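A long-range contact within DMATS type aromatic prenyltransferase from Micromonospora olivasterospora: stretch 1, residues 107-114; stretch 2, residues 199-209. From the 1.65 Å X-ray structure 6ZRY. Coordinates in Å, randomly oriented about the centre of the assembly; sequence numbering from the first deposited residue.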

# COMPACT_ATOMS: atom_id res chain seq x y z
N GLY A 107 6.26 -16.92 16.09
CA GLY A 107 7.51 -16.79 16.87
C GLY A 107 8.36 -15.64 16.35
O GLY A 107 9.60 -15.81 16.26
N LEU A 108 7.75 -14.50 16.01
CA LEU A 108 8.50 -13.33 15.47
C LEU A 108 9.01 -12.48 16.63
O LEU A 108 8.36 -12.45 17.66
CB LEU A 108 7.60 -12.51 14.55
CG LEU A 108 6.87 -13.29 13.46
CD1 LEU A 108 6.13 -12.35 12.53
CD2 LEU A 108 7.83 -14.16 12.68
N SER A 109 10.15 -11.84 16.45
CA SER A 109 10.67 -10.79 17.36
C SER A 109 10.26 -9.44 16.80
O SER A 109 10.43 -9.23 15.59
CB SER A 109 12.16 -10.93 17.53
OG SER A 109 12.76 -11.42 16.34
N THR A 110 9.72 -8.57 17.63
CA THR A 110 9.15 -7.26 17.22
C THR A 110 9.84 -6.12 17.96
O THR A 110 9.22 -5.05 18.10
CB THR A 110 7.64 -7.24 17.50
OG1 THR A 110 7.50 -7.38 18.92
CG2 THR A 110 6.91 -8.34 16.76
N SER A 111 11.08 -6.33 18.40
CA SER A 111 11.83 -5.38 19.25
C SER A 111 12.03 -4.05 18.50
O SER A 111 11.90 -3.03 19.14
CB SER A 111 13.15 -5.96 19.67
OG SER A 111 14.05 -5.93 18.59
N ARG A 112 12.33 -4.08 17.20
CA ARG A 112 12.54 -2.83 16.42
C ARG A 112 11.25 -2.02 16.38
O ARG A 112 11.28 -0.84 16.75
CB ARG A 112 13.05 -3.11 15.00
CG ARG A 112 14.46 -3.67 14.94
CD ARG A 112 15.27 -3.05 13.81
NE ARG A 112 16.64 -3.55 13.75
CZ ARG A 112 16.98 -4.74 13.29
NH1 ARG A 112 18.25 -5.11 13.27
NH2 ARG A 112 16.04 -5.57 12.85
N LEU A 113 10.13 -2.65 16.00
CA LEU A 113 8.78 -2.02 16.00
C LEU A 113 8.46 -1.53 17.43
O LEU A 113 8.05 -0.36 17.59
CB LEU A 113 7.74 -3.03 15.47
CG LEU A 113 6.29 -2.57 15.53
CD1 LEU A 113 6.06 -1.34 14.63
CD2 LEU A 113 5.33 -3.69 15.14
N ASP A 114 8.68 -2.37 18.44
CA ASP A 114 8.39 -2.02 19.86
C ASP A 114 9.18 -0.78 20.27
O ASP A 114 8.61 0.08 21.02
CB ASP A 114 8.66 -3.21 20.79
CG ASP A 114 7.68 -4.35 20.59
OD1 ASP A 114 8.09 -5.50 20.79
OD2 ASP A 114 6.54 -4.08 20.20
N ALA A 199 6.50 2.38 7.17
CA ALA A 199 6.26 0.93 6.99
C ALA A 199 7.50 0.16 7.43
O ALA A 199 8.57 0.53 7.02
CB ALA A 199 5.87 0.63 5.57
N VAL A 200 7.32 -0.84 8.29
CA VAL A 200 8.41 -1.74 8.75
C VAL A 200 7.92 -3.19 8.71
O VAL A 200 6.68 -3.42 8.81
CB VAL A 200 8.88 -1.36 10.17
CG1 VAL A 200 9.48 0.04 10.20
CG2 VAL A 200 7.76 -1.50 11.17
N ASP A 201 8.85 -4.13 8.59
CA ASP A 201 8.51 -5.56 8.79
C ASP A 201 8.07 -5.72 10.25
O ASP A 201 8.65 -5.02 11.15
CB ASP A 201 9.70 -6.47 8.48
CG ASP A 201 10.23 -6.39 7.05
OD1 ASP A 201 9.45 -6.11 6.15
OD2 ASP A 201 11.42 -6.61 6.88
N LEU A 202 7.09 -6.57 10.51
CA LEU A 202 6.69 -6.93 11.88
C LEU A 202 7.90 -7.60 12.55
O LEU A 202 8.22 -7.26 13.70
CB LEU A 202 5.50 -7.89 11.81
CG LEU A 202 4.95 -8.35 13.16
CD1 LEU A 202 4.50 -7.17 14.00
CD2 LEU A 202 3.81 -9.31 12.97
N HIS A 203 8.56 -8.48 11.82
CA HIS A 203 9.69 -9.31 12.31
C HIS A 203 10.99 -8.49 12.21
O HIS A 203 11.29 -8.00 11.11
CB HIS A 203 9.78 -10.61 11.50
CG HIS A 203 10.85 -11.52 11.95
ND1 HIS A 203 11.05 -11.82 13.28
CD2 HIS A 203 11.79 -12.21 11.26
CE1 HIS A 203 12.08 -12.65 13.40
NE2 HIS A 203 12.55 -12.90 12.17
N ASP A 204 11.73 -8.38 13.30
CA ASP A 204 13.12 -7.86 13.28
C ASP A 204 13.92 -8.63 12.22
O ASP A 204 14.06 -9.83 12.36
CB ASP A 204 13.83 -8.03 14.63
CG ASP A 204 13.18 -7.29 15.77
OD1 ASP A 204 12.47 -6.30 15.51
OD2 ASP A 204 13.39 -7.71 16.93
N GLY A 205 14.42 -7.94 11.21
CA GLY A 205 15.37 -8.51 10.23
C GLY A 205 16.81 -8.38 10.75
O GLY A 205 17.04 -7.86 11.84
N PRO A 206 17.82 -8.82 9.96
CA PRO A 206 19.22 -8.68 10.35
C PRO A 206 19.64 -7.21 10.54
O PRO A 206 20.51 -6.97 11.32
CB PRO A 206 20.00 -9.30 9.18
CG PRO A 206 19.02 -9.29 8.00
CD PRO A 206 17.66 -9.47 8.65
N GLN A 207 19.01 -6.27 9.83
CA GLN A 207 19.31 -4.83 9.96
C GLN A 207 18.00 -4.02 9.93
O GLN A 207 16.97 -4.53 9.43
CB GLN A 207 20.32 -4.41 8.89
CG GLN A 207 19.96 -4.84 7.49
CD GLN A 207 21.03 -4.49 6.49
OE1 GLN A 207 22.06 -3.87 6.82
NE2 GLN A 207 20.80 -4.88 5.24
N ALA A 208 18.03 -2.83 10.51
CA ALA A 208 16.88 -1.91 10.53
C ALA A 208 16.58 -1.52 9.07
O ALA A 208 17.54 -1.28 8.28
CB ALA A 208 17.19 -0.71 11.40
N ARG A 209 15.31 -1.46 8.74
CA ARG A 209 14.84 -1.10 7.38
C ARG A 209 13.46 -0.48 7.51
O ARG A 209 12.63 -1.02 8.28
CB ARG A 209 14.87 -2.36 6.52
CG ARG A 209 14.19 -2.23 5.17
CD ARG A 209 14.32 -3.56 4.43
NE ARG A 209 15.51 -3.50 3.61
CZ ARG A 209 15.52 -3.56 2.28
NH1 ARG A 209 16.67 -3.48 1.63
NH2 ARG A 209 14.39 -3.73 1.61
O HOH W 1 10.29 -5.38 14.50

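Residues 107-114 leave one helix and start another, and they pack against residues 199-209, the end of a strand and the loop that follows. The contact buries 664 Å², both sides summed. Polar bonds centre on Asp204 and Arg112, and leucines fill the apolar part.

Gly107 ends the preceding helix in a Schellman motif. Its phi of 65° favours glycine, and it makes no contact with the other stretch.

Leu108 follows in an extended conformation, with its side chain toward stretch 2. Its CD1 lies 3.8 Å from Leu202 CD2. Its CD2 lies over one face of the His203 ring. One branched side chain thus touches both an aliphatic and an aromatic neighbour.

Ser109 is joined to stretch 2 mainly through its backbone. Its N donates to His203 ND1 at 3.3 Å, so this ring nitrogen serves as the acceptor. Its O accepts from Asp204 N at 2.8 Å, with a nearly straight angle of 171°. The same Ser109 O also receives a CA-H...O contact from His203 CA at 3.4 Å. The Ser109 side chain also lies against the ring, with Ser109 OG 3.3 Å from His203 CE1.

Thr110 is the N-cap residue of the next helix, but its side chain makes no capping bond. Instead Thr110 OG1 donates to Asp114 OD1 at 2.7 Å, within the same stretch. The backbone bond from Asp114 N to Thr110 O, 2.8 Å, closes the first turn. The methyl group faces stretch 2, with Thr110 CG2 3.8 Å from Leu202 CD1.

The free backbone N-H groups at the start of the helix meet the carboxylate of Asp204. Ser111 N donates weakly to Asp204 OD2 at 3.1 Å. Ser111 OG, with chi1 in the p well, donates to Asp204 OD2 at 2.5 Å, a short bond. Arg112 N donates to Asp204 OD1 at 2.8 Å and 165°. An aspartate suits this place because its two oxygens can serve several donors at once.

Arg112 has the largest area covered in stretch 1, 118 Å². Its side chain reaches along the loop to the carbonyl of Gly205. Arg112 NH2 donates to Gly205 O at 2.7 Å, and Arg112 NH1 adds a weak bond to Gly205 O at 3.3 Å. Gly205 O lies near the guanidinium plane, where the N-H groups can point at it. The backbone at Gln207 and Ala208 covers one face of the group. Asp204 carries the opposite charge, but its OD1 is 4.5 Å from Arg112 NH2 and well out of the plane, so no guanidinium N-H points at it.

Leu113 is buried and points toward stretch 2. Its CD1 is 3.9 Å from Val200 CG2, and its CD2 is 3.8 Å from Leu202 CD1. Its backbone uses a water: Leu113 N donates to water 1 at 3.1 Å. That water donates to Leu202 O at 2.9 Å and to Asp204 OD1 at 2.6 Å. Asp114 makes no contact with stretch 2.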